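Local structure of uncharacterized protein (Legionella pneumophila subsp. pneumophila str. Philadelphia 1, 4EZI) at residues A[29-35]-A[355-360]; A[70-76]-A[157-161]; A[131-137]-A[170-174]; A[241-247]-A[274-280]. The protein is of unknown function but adopts the alpha/beta-hydrolase fold and is probably a hydrolase, possibly acting as a triacylglycerol lipase. The contacts are given in a common frame with arbitrary orientation. Where two conformers were deposited one is given. Numbering follows the deposited sequence.

How the interactions relate
The four contacts are spread across a single-chain alpha/beta hydrolase. Interaction 1 joins residues near the start of the chain to helix 355-370 near its end, so the other three lie within the span it closes. Interactions 2 and 3 alternate along the sequence: helix 134-154 starts in interaction 3 and strand 159-160, in interaction 2, follows it, yet their centres are 28 Å apart. Interaction 3, the most central, includes part of the probable nucleophile elbow. Interaction 4 lies outside the central sheet, in the helical segment between strands 193-197 and 310-314, its centre 51 Å from interaction 2. Sheet edge, terminal regions and outlying helices are thus each tied by a separate contact.

Interaction 1: residues A[29-35]-A[355-360]; sequences MPPLDTL and HPFVLK
Residues 29-35 open with a type VIa turn at 29-32: the Pro30-Pro31 peptide is cis (Pro30 -53/141, Pro31 -94/16) and Leu32 N bonds to Met29 O at 2.9 Å. A 3-10 turn at 32-34 follows, with Thr34 N to Pro31 O at 3.2 Å and Leu35 N to Leu32 O at 3.1 Å. This loop lies along the first turns of helix 355-370, CA atoms of Met29 and Pro356 6.1 Å apart, Pro31 and Phe357 6.0 Å, Leu32 and Lys360 6.0 Å. The packing is apolar. Pro31 CD, a CH2 polarised by the ring nitrogen, lies over the Phe357 face, 3.6 Å from the centroid (CH-pi). Leu32 CD1 (m, t) reaches Leu359 CD2 at 3.5 Å and Pro356 CB at 3.8 Å. Met29, deposited as selenomethionine, brings CE to 4.0 Å from Pro356 CD. Pro356 fits the helix's first turn, where no helical acceptor waits for its amide. The aliphatic part of Lys360 covers Leu32 and Pro31, while NZ pairs with Asp364. Met29, Leu32 and Leu35 touch helix 99-108, so the loop packs against both helices, which also meet each other through Leu359 and Tyr105; Phe357 meets Val345 just beyond strand 340-344.

Interaction 2: residues A[70-76]-A[157-161]; sequences PVGQVGI and YPISD
Val74, chi1 t, lays its two methyls against the Tyr157 side chain, with CG1 4.0 Å from Tyr157 CE2 and CG2 3.7 Å from Tyr157 OH. Tyr157, chi1 t, suits this edge because its ring covers valine while its hydroxyl bonds to Pro67 O. The two backbones are extended near their closest approach, with CA atoms of Val74 and Ile159 4.7 Å apart and those of Gly75 and Ser160 5.2 Å. One strong bond ties them, Ser160 N to Val74 O at 2.8 Å and nearly straight, helped by Ile159 CA 3.2 Å from the same Val74 O. Gly75 CA lies 3.5 Å from Ser160 OG (chi1 p). That OG bonds to Lys162 N and, through a water at 2.8 Å, to Gln73 O, 2.9 Å from that water. Further along, Ile76 CD1 meets Ile159 CD1 at 3.8 Å, and both side chains also touch Lys149 of helix 134-154. After Ser160 the chain turns a corner at Asp161 and enters strand 162-168, parallel to strand 74-80. This is the return end of the beta-alpha-beta crossover from strand 112-116 through helix 134-154, as expected in the mostly parallel central sheet of an alpha/beta hydrolase.

Interaction 3: residues A[131-137]-A[170-174]; sequences YVQAETL and EGGFS
The Phe173 ring is the main bump here, filling a hollow made by Val132, Ala134 and Leu137. Val132 CG1 sits over its face, 3.6 Å from the centroid in a CH-pi contact, whereas Leu137 CD1 (3.8 Å from Phe173 CD1) and Ala134 CA (3.8 Å from Phe173 CE1) lie at the ring edge. Alanine suits this spot because its small side chain lets the ring come close: Ala134 CB is 3.9 Å from Phe173 CZ. Residues 131-132 are loop, with Val132 in a left-handed conformation (53/42); Gln133 is the N-cap and helix 134-154 begins at Ala134. Facing it, 170-174 is the first turn of helix 170-185, whose start includes Gly171 of the probable nucleophile elbow of an alpha/beta hydrolase, just after Ser169. Glu170, extended (t, t), accepts Val132 N at OE2, 3.2 Å, and His129 NE2 also bonds there, so OE2 has two donors. CA atoms of Leu137 and Ser174 are 5.4 Å apart, of Val132 and Glu170 6.3 Å. Leu137 (m, t) slots CD1 between Phe173 and Ser174, 3.5 Å from Ser174 OG, which is hydrogen-bonded to Tyr118 OH.

Interaction 4: residues A[241-247]-A[274-280]; sequences EIFAPPY and LIFQPKF
Backbone bonds hold the two segments together where the CA atoms of Phe243 and Phe276 lie 4.3 Å apart. Gln277 N donates to Ile242 O and Ala244 N to Ile275 O, each at 2.9 Å, and the same oxygens meet alpha carbons, Phe276 CA 3.3 Å from Ile242 O and Phe243 CA 3.2 Å from Ile275 O. Extended residues thus form a single bridge between short helical turns, in a helical segment consistent with the cap that alpha/beta hydrolases often insert after canonical strand six. Among the aromatic contacts, the Phe243 and Phe276 rings, both chi1 m, run nearly parallel (20°) but slid apart, centroids 5.6 Å. Ile242 CG2 sits over the face of Phe280 (chi1 t), 3.9 Å from its centroid, and Ile275 CG2 over Tyr247 (chi1 m) at 3.8 Å. A water bridges Phe243 O (2.7 Å) and Gln277 NE2 (2.9 Å). Glu241 OE1 is hydrogen-bonded to Ser237 OG, and OE2 forms a salt bridge with Arg290. Backbone bonds thus satisfy polar groups of both loops, while apolar side chains pack together and on helices 218-233 and 247-254.

Interaction 1: residues A[29-35]-A[355-360]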
loop_
_atom_site.group_PDB
_atom_site.type_symbol
_atom_site.label_atom_id
_atom_site.label_comp_id
_atom_site.label_asym_id
_atom_site.label_seq_id
_atom_site.Cartn_x
_atom_site.Cartn_y
_atom_site.Cartn_z
HETATM N N MSE A 29 5.996 18.462 -6.226
HETATM C CA MSE A 29 5.201 17.997 -5.072
HETATM C C MSE A 29 5.757 18.517 -3.752
HETATM O O MSE A 29 6.258 17.779 -2.911
HETATM C CB MSE A 29 5.101 16.469 -5.104
HETATM C CG MSE A 29 4.403 15.941 -6.377
HETATM SE SE MSE A 29 3.996 14.048 -6.329
HETATM C CE MSE A 29 2.610 14.123 -4.981
ATOM N N PRO A 30 5.612 19.834 -3.540
ATOM C CA PRO A 30 5.923 20.352 -2.212
ATOM C C PRO A 30 5.163 19.568 -1.115
ATOM O O PRO A 30 3.987 19.224 -1.301
ATOM C CB PRO A 30 5.445 21.807 -2.262
ATOM C CG PRO A 30 5.098 22.074 -3.624
ATOM C CD PRO A 30 4.995 20.841 -4.415
ATOM N N PRO A 31 5.802 19.307 0.039
ATOM C CA PRO A 31 7.059 19.834 0.533
ATOM C C PRO A 31 8.281 18.953 0.211
ATOM O O PRO A 31 9.342 19.132 0.792
ATOM C CB PRO A 31 6.815 19.867 2.042
ATOM C CG PRO A 31 6.010 18.643 2.277
ATOM C CD PRO A 31 5.067 18.598 1.106
ATOM N N LEU A 32 8.134 18.016 -0.728
ATOM C CA LEU A 32 9.224 17.100 -1.085
ATOM C C LEU A 32 10.334 17.816 -1.851
ATOM O O LEU A 32 11.446 17.308 -1.968
ATOM C CB LEU A 32 8.676 15.910 -1.866
ATOM C CG LEU A 32 7.811 15.003 -0.990
ATOM C CD1 LEU A 32 6.964 14.105 -1.882
ATOM C CD2 LEU A 32 8.617 14.218 0.057
ATOM N N ASP A 33 10.020 18.991 -2.366
ATOM C CA ASP A 33 10.986 19.820 -3.050
ATOM C C ASP A 33 12.127 20.268 -2.119
ATOM O O ASP A 33 13.164 20.724 -2.591
ATOM C CB ASP A 33 10.279 21.014 -3.712
ATOM C CG ASP A 33 9.588 21.941 -2.711
ATOM O OD1 ASP A 33 9.118 21.479 -1.651
ATOM O OD2 ASP A 33 9.514 23.168 -3.011
ATOM N N THR A 34 11.939 20.130 -0.809
ATOM C CA THR A 34 12.958 20.478 0.165
ATOM C C THR A 34 13.999 19.364 0.370
ATOM O O THR A 34 15.000 19.575 1.061
ATOM C CB THR A 34 12.335 20.866 1.536
ATOM O OG1 THR A 34 11.705 19.737 2.129
ATOM C CG2 THR A 34 11.329 21.996 1.398
ATOM N N LEU A 35 13.778 18.185 -0.201
ATOM C CA LEU A 35 14.755 17.095 -0.097
ATOM C C LEU A 35 15.903 17.351 -1.059
ATOM O O LEU A 35 15.704 17.878 -2.147
ATOM C CB LEU A 35 14.086 15.758 -0.418
ATOM C CG LEU A 35 13.003 15.297 0.567
ATOM C CD1 LEU A 35 12.362 13.994 0.063
ATOM C CD2 LEU A 35 13.583 15.049 1.939
ATOM N N HIS A 355 -0.866 13.855 0.530
ATOM C CA HIS A 355 0.059 12.775 0.222
ATOM C C HIS A 355 1.540 13.190 0.263
ATOM O O HIS A 355 2.326 12.523 0.935
ATOM C CB HIS A 355 -0.354 12.144 -1.094
ATOM C CG HIS A 355 0.509 11.010 -1.530
ATOM N ND1 HIS A 355 0.865 9.970 -0.701
ATOM C CD2 HIS A 355 1.047 10.731 -2.741
ATOM C CE1 HIS A 355 1.572 9.087 -1.387
ATOM N NE2 HIS A 355 1.702 9.527 -2.627
ATOM N N PRO A 356 1.946 14.279 -0.419
ATOM C CA PRO A 356 3.387 14.596 -0.371
ATOM C C PRO A 356 3.871 15.014 1.022
ATOM O O PRO A 356 5.040 14.796 1.366
ATOM C CB PRO A 356 3.549 15.721 -1.395
ATOM C CG PRO A 356 2.188 16.288 -1.578
ATOM C CD PRO A 356 1.222 15.153 -1.352
ATOM N N PHE A 357 2.978 15.602 1.822
ATOM C CA PHE A 357 3.302 15.934 3.207
ATOM C C PHE A 357 3.526 14.670 4.030
ATOM O O PHE A 357 4.461 14.587 4.835
ATOM C CB PHE A 357 2.192 16.786 3.840
ATOM C CG PHE A 357 2.008 18.140 3.199
ATOM C CD1 PHE A 357 1.243 18.271 2.068
ATOM C CD2 PHE A 357 2.602 19.289 3.726
ATOM C CE1 PHE A 357 1.080 19.486 1.445
ATOM C CE2 PHE A 357 2.433 20.522 3.095
ATOM C CZ PHE A 357 1.683 20.611 1.960
ATOM N N VAL A 358 2.671 13.674 3.835
ATOM C CA VAL A 358 2.812 12.386 4.498
ATOM C C VAL A 358 4.103 11.690 4.050
ATOM O O VAL A 358 4.836 11.154 4.905
ATOM C CB VAL A 358 1.572 11.515 4.283
ATOM C CG1 VAL A 358 1.819 10.082 4.752
ATOM C CG2 VAL A 358 0.363 12.141 4.997
ATOM N N LEU A 359 4.396 11.696 2.747
ATOM C CA LEU A 359 5.650 11.099 2.281
ATOM C C LEU A 359 6.865 11.735 2.969
ATOM O O LEU A 359 7.818 11.044 3.341
ATOM C CB LEU A 359 5.727 11.157 0.746
ATOM C CG LEU A 359 6.940 10.563 0.003
ATOM C CD1 LEU A 359 7.257 9.158 0.427
ATOM C CD2 LEU A 359 6.716 10.627 -1.513
ATOM N N LYS A 360 6.846 13.057 3.095
ATOM C CA LYS A 360 7.959 13.769 3.749
ATOM C C LYS A 360 8.120 13.309 5.196
ATOM O O LYS A 360 9.242 13.059 5.654
ATOM C CB LYS A 360 7.727 15.281 3.668
ATOM C CG LYS A 360 8.809 16.144 4.299
ATOM C CD LYS A 360 10.192 15.860 3.810
ATOM C CE LYS A 360 11.193 16.989 4.198
ATOM N NZ LYS A 360 10.854 17.640 5.506
#

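Interaction 2: residues A[70-76]-A[157-161]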
loop_
_atom_site.group_PDB
_atom_site.type_symbol
_atom_site.label_atom_id
_atom_site.label_comp_id
_atom_site.label_asym_id
_atom_site.label_seq_id
_atom_site.Cartn_x
_atom_site.Cartn_y
_atom_site.Cartn_z
ATOM N N PRO A 70 26.710 4.191 -3.613
ATOM C CA PRO A 70 26.309 4.610 -2.284
ATOM C C PRO A 70 27.512 5.082 -1.442
ATOM O O PRO A 70 28.590 4.499 -1.530
ATOM C CB PRO A 70 25.664 3.363 -1.709
ATOM C CG PRO A 70 26.186 2.245 -2.505
ATOM C CD PRO A 70 26.431 2.765 -3.850
ATOM N N VAL A 71 27.299 6.129 -0.657
ATOM C CA VAL A 71 28.351 6.692 0.231
ATOM C C VAL A 71 28.363 5.950 1.577
ATOM O O VAL A 71 29.401 5.757 2.221
ATOM C CB VAL A 71 28.128 8.243 0.347
ATOM C CG1 VAL A 71 29.070 8.903 1.349
ATOM C CG2 VAL A 71 28.281 8.875 -1.055
ATOM N N GLY A 72 27.189 5.507 1.991
ATOM C CA GLY A 72 27.052 4.698 3.193
ATOM C C GLY A 72 26.545 3.308 2.852
ATOM O O GLY A 72 26.324 2.952 1.670
ATOM N N GLN A 73 26.337 2.502 3.878
ATOM C CA GLN A 73 25.760 1.175 3.662
ATOM C C GLN A 73 24.266 1.359 3.431
ATOM O O GLN A 73 23.640 2.181 4.080
ATOM C CB GLN A 73 26.022 0.219 4.835
ATOM C CG GLN A 73 25.988 -1.274 4.403
ATOM C CD GLN A 73 26.565 -2.227 5.449
ATOM O OE1 GLN A 73 26.222 -2.149 6.622
ATOM N NE2 GLN A 73 27.424 -3.148 5.013
ATOM N N VAL A 74 23.717 0.612 2.480
ATOM C CA VAL A 74 22.391 0.868 1.927
ATOM C C VAL A 74 21.317 0.091 2.657
ATOM O O VAL A 74 21.305 -1.131 2.677
ATOM C CB VAL A 74 22.367 0.532 0.413
ATOM C CG1 VAL A 74 20.995 0.779 -0.177
ATOM C CG2 VAL A 74 23.416 1.340 -0.335
ATOM N N GLY A 75 20.386 0.824 3.246
ATOM C CA GLY A 75 19.182 0.243 3.847
ATOM C C GLY A 75 18.135 -0.023 2.782
ATOM O O GLY A 75 18.206 0.518 1.670
ATOM N N ILE A 76 17.140 -0.848 3.119
ATOM C CA ILE A 76 16.026 -1.154 2.220
ATOM C C ILE A 76 14.753 -0.513 2.720
ATOM O O ILE A 76 14.450 -0.609 3.894
ATOM C CB ILE A 76 15.798 -2.684 2.108
ATOM C CG1 ILE A 76 17.030 -3.356 1.505
ATOM C CG2 ILE A 76 14.576 -3.032 1.283
ATOM C CD1 ILE A 76 16.942 -4.882 1.473
ATOM N N TYR A 157 25.377 -6.361 -4.505
ATOM C CA TYR A 157 25.029 -5.025 -4.025
ATOM C C TYR A 157 24.912 -5.144 -2.532
ATOM O O TYR A 157 23.991 -5.755 -2.066
ATOM C CB TYR A 157 23.692 -4.610 -4.635
ATOM C CG TYR A 157 23.318 -3.162 -4.410
ATOM C CD1 TYR A 157 23.919 -2.160 -5.142
ATOM C CD2 TYR A 157 22.394 -2.811 -3.433
ATOM C CE1 TYR A 157 23.575 -0.844 -4.966
ATOM C CE2 TYR A 157 22.053 -1.503 -3.245
ATOM C CZ TYR A 157 22.645 -0.515 -4.006
ATOM O OH TYR A 157 22.288 0.794 -3.786
ATOM N N PRO A 158 25.873 -4.612 -1.772
ATOM C CA PRO A 158 25.728 -4.888 -0.354
ATOM C C PRO A 158 24.695 -3.967 0.261
ATOM O O PRO A 158 24.618 -2.825 -0.060
ATOM C CB PRO A 158 27.118 -4.595 0.207
ATOM C CG PRO A 158 27.670 -3.587 -0.735
ATOM C CD PRO A 158 27.237 -4.136 -2.069
ATOM N N ILE A 159 23.952 -4.525 1.164
ATOM C CA ILE A 159 22.917 -3.832 1.876
ATOM C C ILE A 159 23.220 -3.975 3.349
ATOM O O ILE A 159 23.941 -4.889 3.765
ATOM C CB ILE A 159 21.542 -4.433 1.514
ATOM C CG1 ILE A 159 21.599 -5.959 1.605
ATOM C CG2 ILE A 159 21.104 -4.036 0.097
ATOM C CD1 ILE A 159 20.266 -6.614 1.687
ATOM N N SER A 160 22.687 -3.063 4.141
ATOM C CA SER A 160 22.782 -3.145 5.593
ATOM C C SER A 160 21.599 -3.963 6.098
ATOM O O SER A 160 20.846 -4.549 5.312
ATOM C CB SER A 160 22.739 -1.757 6.194
ATOM O OG SER A 160 21.436 -1.219 6.077
ATOM N N ASP A 161 21.440 -4.012 7.417
ATOM C CA ASP A 161 20.274 -4.657 8.018
ATOM C C ASP A 161 19.138 -3.672 8.316
ATOM O O ASP A 161 18.124 -4.054 8.911
ATOM C CB ASP A 161 20.686 -5.482 9.257
ATOM C CG ASP A 161 21.498 -6.742 8.887
ATOM O OD1 ASP A 161 21.156 -7.442 7.903
ATOM O OD2 ASP A 161 22.485 -7.042 9.595
HETATM O O HOH W 1 21.980 1.471 6.359
#

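Interaction 3: residues A[131-137]-A[170-174]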
loop_
_atom_site.group_PDB
_atom_site.type_symbol
_atom_site.label_atom_id
_atom_site.label_comp_id
_atom_site.label_asym_id
_atom_site.label_seq_id
_atom_site.Cartn_x
_atom_site.Cartn_y
_atom_site.Cartn_z
ATOM N N TYR A 131 -8.315 -6.801 -3.364
ATOM C CA TYR A 131 -8.223 -5.419 -2.908
ATOM C C TYR A 131 -8.463 -5.319 -1.408
ATOM O O TYR A 131 -9.496 -5.746 -0.880
ATOM C CB TYR A 131 -9.239 -4.591 -3.678
ATOM C CG TYR A 131 -9.253 -3.125 -3.342
ATOM C CD1 TYR A 131 -8.096 -2.343 -3.356
ATOM C CD2 TYR A 131 -10.422 -2.497 -3.001
ATOM C CE1 TYR A 131 -8.121 -0.991 -3.080
ATOM C CE2 TYR A 131 -10.478 -1.145 -2.738
ATOM C CZ TYR A 131 -9.332 -0.401 -2.759
ATOM O OH TYR A 131 -9.432 0.936 -2.462
ATOM N N VAL A 132 -7.507 -4.757 -0.685
ATOM C CA VAL A 132 -7.612 -4.645 0.786
ATOM C C VAL A 132 -7.915 -6.024 1.397
ATOM O O VAL A 132 -8.683 -6.122 2.346
ATOM C CB VAL A 132 -8.597 -3.528 1.279
ATOM C CG1 VAL A 132 -8.169 -3.073 2.690
ATOM C CG2 VAL A 132 -8.629 -2.349 0.324
ATOM N N GLN A 133 -7.233 -7.047 0.873
ATOM C CA GLN A 133 -7.265 -8.406 1.416
ATOM C C GLN A 133 -5.945 -8.658 2.127
ATOM O O GLN A 133 -4.883 -8.765 1.497
ATOM C CB GLN A 133 -7.567 -9.431 0.326
ATOM C CG GLN A 133 -9.001 -9.277 -0.226
ATOM C CD GLN A 133 -9.382 -10.294 -1.295
ATOM O OE1 GLN A 133 -8.878 -11.419 -1.301
ATOM N NE2 GLN A 133 -10.263 -9.903 -2.211
ATOM N N ALA A 134 -6.014 -8.695 3.461
ATOM C CA ALA A 134 -4.836 -8.704 4.294
ATOM C C ALA A 134 -3.877 -9.847 3.981
ATOM O O ALA A 134 -2.667 -9.643 3.911
ATOM C CB ALA A 134 -5.232 -8.772 5.764
ATOM N N GLU A 135 -4.397 -11.058 3.813
ATOM C CA GLU A 135 -3.509 -12.207 3.708
ATOM C C GLU A 135 -2.513 -12.076 2.567
ATOM O O GLU A 135 -1.317 -12.320 2.741
ATOM C CB GLU A 135 -4.343 -13.462 3.533
ATOM C CG GLU A 135 -3.573 -14.758 3.325
ATOM C CD GLU A 135 -2.591 -15.106 4.420
ATOM O OE1 GLU A 135 -2.910 -14.865 5.617
ATOM O OE2 GLU A 135 -1.498 -15.657 4.089
ATOM N N THR A 136 -3.022 -11.750 1.377
ATOM C CA THR A 136 -2.191 -11.677 0.195
ATOM C C THR A 136 -1.492 -10.328 0.036
ATOM O O THR A 136 -0.422 -10.290 -0.565
ATOM C CB THR A 136 -2.917 -12.082 -1.094
ATOM O OG1 THR A 136 -4.101 -11.301 -1.242
ATOM C CG2 THR A 136 -3.233 -13.577 -1.130
ATOM N N LEU A 137 -2.042 -9.233 0.536
ATOM C CA LEU A 137 -1.254 -7.998 0.541
ATOM C C LEU A 137 0.018 -8.216 1.375
ATOM O O LEU A 137 1.117 -7.832 0.988
ATOM C CB LEU A 137 -2.058 -6.819 1.057
ATOM C CG LEU A 137 -3.106 -6.248 0.099
ATOM C CD1 LEU A 137 -3.979 -5.208 0.782
ATOM C CD2 LEU A 137 -2.473 -5.683 -1.190
ATOM N N GLU A 170 -4.482 2.229 0.512
ATOM C CA GLU A 170 -4.450 0.758 0.531
ATOM C C GLU A 170 -3.076 0.271 1.006
ATOM O O GLU A 170 -2.979 -0.720 1.726
ATOM C CB GLU A 170 -4.736 0.157 -0.857
ATOM C CG GLU A 170 -4.769 -1.359 -0.828
ATOM C CD GLU A 170 -4.848 -2.033 -2.168
ATOM O OE1 GLU A 170 -4.657 -1.385 -3.205
ATOM O OE2 GLU A 170 -5.127 -3.273 -2.157
ATOM N N GLY A 171 -2.029 0.949 0.570
ATOM C CA GLY A 171 -0.676 0.595 0.953
ATOM C C GLY A 171 -0.292 0.837 2.384
ATOM O O GLY A 171 0.641 0.210 2.870
ATOM N N GLY A 172 -1.015 1.739 3.041
ATOM C CA GLY A 172 -0.852 1.857 4.490
ATOM C C GLY A 172 -1.346 0.604 5.182
ATOM O O GLY A 172 -0.721 0.107 6.114
ATOM N N PHE A 173 -2.495 0.105 4.728
ATOM C CA PHE A 173 -3.003 -1.180 5.197
ATOM C C PHE A 173 -2.021 -2.312 4.863
ATOM O O PHE A 173 -1.690 -3.120 5.721
ATOM C CB PHE A 173 -4.396 -1.383 4.596
ATOM C CG PHE A 173 -5.072 -2.682 4.959
ATOM C CD1 PHE A 173 -4.895 -3.829 4.217
ATOM C CD2 PHE A 173 -5.942 -2.729 6.029
ATOM C CE1 PHE A 173 -5.557 -4.998 4.533
ATOM C CE2 PHE A 173 -6.618 -3.890 6.336
ATOM C CZ PHE A 173 -6.413 -5.030 5.615
ATOM N N SER A 174 -1.532 -2.355 3.632
ATOM C CA SER A 174 -0.560 -3.384 3.261
ATOM C C SER A 174 0.656 -3.347 4.173
ATOM O O SER A 174 1.188 -4.387 4.544
ATOM C CB SER A 174 -0.093 -3.148 1.834
ATOM O OG SER A 174 -1.171 -3.173 0.925
#

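Interaction 4: residues A[241-247]-A[274-280]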
loop_
_atom_site.group_PDB
_atom_site.type_symbol
_atom_site.label_atom_id
_atom_site.label_comp_id
_atom_site.label_asym_id
_atom_site.label_seq_id
_atom_site.Cartn_x
_atom_site.Cartn_y
_atom_site.Cartn_z
ATOM N N GLU A 241 -26.835 -10.125 -5.260
ATOM C CA GLU A 241 -27.185 -9.872 -3.868
ATOM C C GLU A 241 -26.529 -8.560 -3.412
ATOM O O GLU A 241 -27.091 -7.826 -2.601
ATOM C CB GLU A 241 -26.710 -11.032 -2.977
ATOM C CG GLU A 241 -26.995 -10.757 -1.505
ATOM C CD GLU A 241 -26.610 -11.852 -0.510
ATOM O OE1 GLU A 241 -26.256 -12.986 -0.919
ATOM O OE2 GLU A 241 -26.726 -11.557 0.716
ATOM N N ILE A 242 -25.319 -8.298 -3.907
ATOM C CA ILE A 242 -24.505 -7.166 -3.498
ATOM C C ILE A 242 -24.898 -5.909 -4.265
ATOM O O ILE A 242 -25.276 -4.888 -3.671
ATOM C CB ILE A 242 -23.007 -7.492 -3.713
ATOM C CG1 ILE A 242 -22.590 -8.737 -2.924
ATOM C CG2 ILE A 242 -22.150 -6.298 -3.354
ATOM C CD1 ILE A 242 -21.231 -9.226 -3.269
ATOM N N PHE A 243 -24.809 -5.968 -5.596
ATOM C CA PHE A 243 -24.873 -4.793 -6.457
ATOM C C PHE A 243 -26.219 -4.671 -7.137
ATOM O O PHE A 243 -26.706 -5.610 -7.777
ATOM C CB PHE A 243 -23.781 -4.854 -7.536
ATOM C CG PHE A 243 -22.385 -4.795 -6.983
ATOM C CD1 PHE A 243 -21.946 -3.686 -6.260
ATOM C CD2 PHE A 243 -21.492 -5.815 -7.230
ATOM C CE1 PHE A 243 -20.649 -3.629 -5.771
ATOM C CE2 PHE A 243 -20.211 -5.772 -6.735
ATOM C CZ PHE A 243 -19.777 -4.660 -6.032
ATOM N N ALA A 244 -26.812 -3.482 -7.034
ATOM C CA ALA A 244 -28.048 -3.132 -7.732
ATOM C C ALA A 244 -27.785 -2.952 -9.219
ATOM O O ALA A 244 -26.702 -2.544 -9.629
ATOM C CB ALA A 244 -28.613 -1.845 -7.169
ATOM N N PRO A 245 -28.784 -3.239 -10.062
ATOM C CA PRO A 245 -28.590 -3.083 -11.494
ATOM C C PRO A 245 -28.527 -1.599 -11.860
ATOM O O PRO A 245 -29.205 -0.785 -11.237
ATOM C CB PRO A 245 -29.807 -3.769 -12.103
ATOM C CG PRO A 245 -30.859 -3.591 -11.046
ATOM C CD PRO A 245 -30.133 -3.742 -9.745
ATOM N N PRO A 246 -27.773 -1.262 -12.917
ATOM C CA PRO A 246 -26.950 -2.145 -13.752
ATOM C C PRO A 246 -25.506 -2.304 -13.248
ATOM O O PRO A 246 -24.665 -2.819 -13.975
ATOM C CB PRO A 246 -26.945 -1.399 -15.076
ATOM C CG PRO A 246 -26.842 0.064 -14.628
ATOM C CD PRO A 246 -27.716 0.142 -13.385
ATOM N N TYR A 247 -25.228 -1.868 -12.027
ATOM C CA TYR A 247 -23.873 -1.902 -11.478
ATOM C C TYR A 247 -23.337 -3.304 -11.281
ATOM O O TYR A 247 -22.127 -3.534 -11.327
ATOM C CB TYR A 247 -23.802 -1.095 -10.168
ATOM C CG TYR A 247 -24.250 0.323 -10.426
ATOM C CD1 TYR A 247 -23.455 1.183 -11.165
ATOM C CD2 TYR A 247 -25.504 0.785 -10.008
ATOM C CE1 TYR A 247 -23.870 2.467 -11.469
ATOM C CE2 TYR A 247 -25.915 2.065 -10.300
ATOM C CZ TYR A 247 -25.092 2.897 -11.047
ATOM O OH TYR A 247 -25.505 4.180 -11.340
ATOM N N LEU A 274 -26.230 3.875 -3.880
ATOM C CA LEU A 274 -26.944 3.653 -5.151
ATOM C C LEU A 274 -26.403 2.435 -5.905
ATOM O O LEU A 274 -27.121 1.899 -6.758
ATOM C CB LEU A 274 -26.889 4.906 -6.025
ATOM C CG LEU A 274 -27.731 6.078 -5.543
ATOM C CD1 LEU A 274 -27.369 7.323 -6.322
ATOM C CD2 LEU A 274 -29.220 5.735 -5.650
ATOM N N ILE A 275 -25.195 1.960 -5.601
ATOM C CA ILE A 275 -24.686 0.768 -6.304
ATOM C C ILE A 275 -25.061 -0.539 -5.624
ATOM O O ILE A 275 -24.816 -1.598 -6.184
ATOM C CB ILE A 275 -23.171 0.805 -6.590
ATOM C CG1 ILE A 275 -22.316 0.621 -5.325
ATOM C CG2 ILE A 275 -22.840 2.069 -7.420
ATOM C CD1 ILE A 275 -20.847 0.317 -5.630
ATOM N N PHE A 276 -25.643 -0.476 -4.423
ATOM C CA PHE A 276 -25.903 -1.687 -3.648
ATOM C C PHE A 276 -27.373 -1.973 -3.519
ATOM O O PHE A 276 -28.200 -1.073 -3.431
ATOM C CB PHE A 276 -25.331 -1.547 -2.221
ATOM C CG PHE A 276 -23.826 -1.500 -2.175
ATOM C CD1 PHE A 276 -23.092 -2.614 -2.498
ATOM C CD2 PHE A 276 -23.154 -0.325 -1.833
ATOM C CE1 PHE A 276 -21.713 -2.585 -2.483
ATOM C CE2 PHE A 276 -21.788 -0.290 -1.831
ATOM C CZ PHE A 276 -21.050 -1.407 -2.142
ATOM N N GLN A 277 -27.705 -3.250 -3.396
ATOM C CA GLN A 277 -29.028 -3.604 -2.889
ATOM C C GLN A 277 -29.151 -3.084 -1.453
ATOM O O GLN A 277 -28.234 -3.234 -0.675
ATOM C CB GLN A 277 -29.246 -5.105 -2.902
ATOM C CG GLN A 277 -29.552 -5.646 -4.299
ATOM C CD GLN A 277 -30.866 -5.061 -4.878
ATOM O OE1 GLN A 277 -31.733 -4.631 -4.103
ATOM N NE2 GLN A 277 -31.009 -5.045 -6.195
ATOM N N PRO A 278 -30.301 -2.488 -1.088
ATOM C CA PRO A 278 -30.411 -1.951 0.271
ATOM C C PRO A 278 -30.241 -2.972 1.398
ATOM O O PRO A 278 -29.660 -2.655 2.419
ATOM C CB PRO A 278 -31.812 -1.341 0.291
ATOM C CG PRO A 278 -32.073 -0.946 -1.083
ATOM C CD PRO A 278 -31.377 -1.980 -1.951
ATOM N N LYS A 279 -30.730 -4.183 1.196
ATOM C CA LYS A 279 -30.547 -5.160 2.218
ATOM C C LYS A 279 -29.048 -5.290 2.521
ATOM O O LYS A 279 -28.648 -5.136 3.673
ATOM C CB LYS A 279 -31.164 -6.488 1.818
ATOM C CG LYS A 279 -31.038 -7.511 2.910
ATOM C CD LYS A 279 -31.680 -8.800 2.481
ATOM C CE LYS A 279 -31.189 -10.030 3.243
ATOM N NZ LYS A 279 -31.291 -9.932 4.715
ATOM N N PHE A 280 -28.238 -5.555 1.485
ATOM C CA PHE A 280 -26.790 -5.790 1.619
ATOM C C PHE A 280 -26.013 -4.657 2.309
ATOM O O PHE A 280 -25.247 -4.880 3.252
ATOM C CB PHE A 280 -26.171 -6.003 0.230
ATOM C CG PHE A 280 -24.698 -6.242 0.270
ATOM C CD1 PHE A 280 -24.216 -7.524 0.475
ATOM C CD2 PHE A 280 -23.784 -5.192 0.151
ATOM C CE1 PHE A 280 -22.885 -7.766 0.533
ATOM C CE2 PHE A 280 -22.427 -5.436 0.235
ATOM C CZ PHE A 280 -21.978 -6.730 0.420
HETATM O O HOH W 2 -29.086 -7.916 -0.677
HETATM O O HOH W 3 -29.175 -6.608 -7.719
#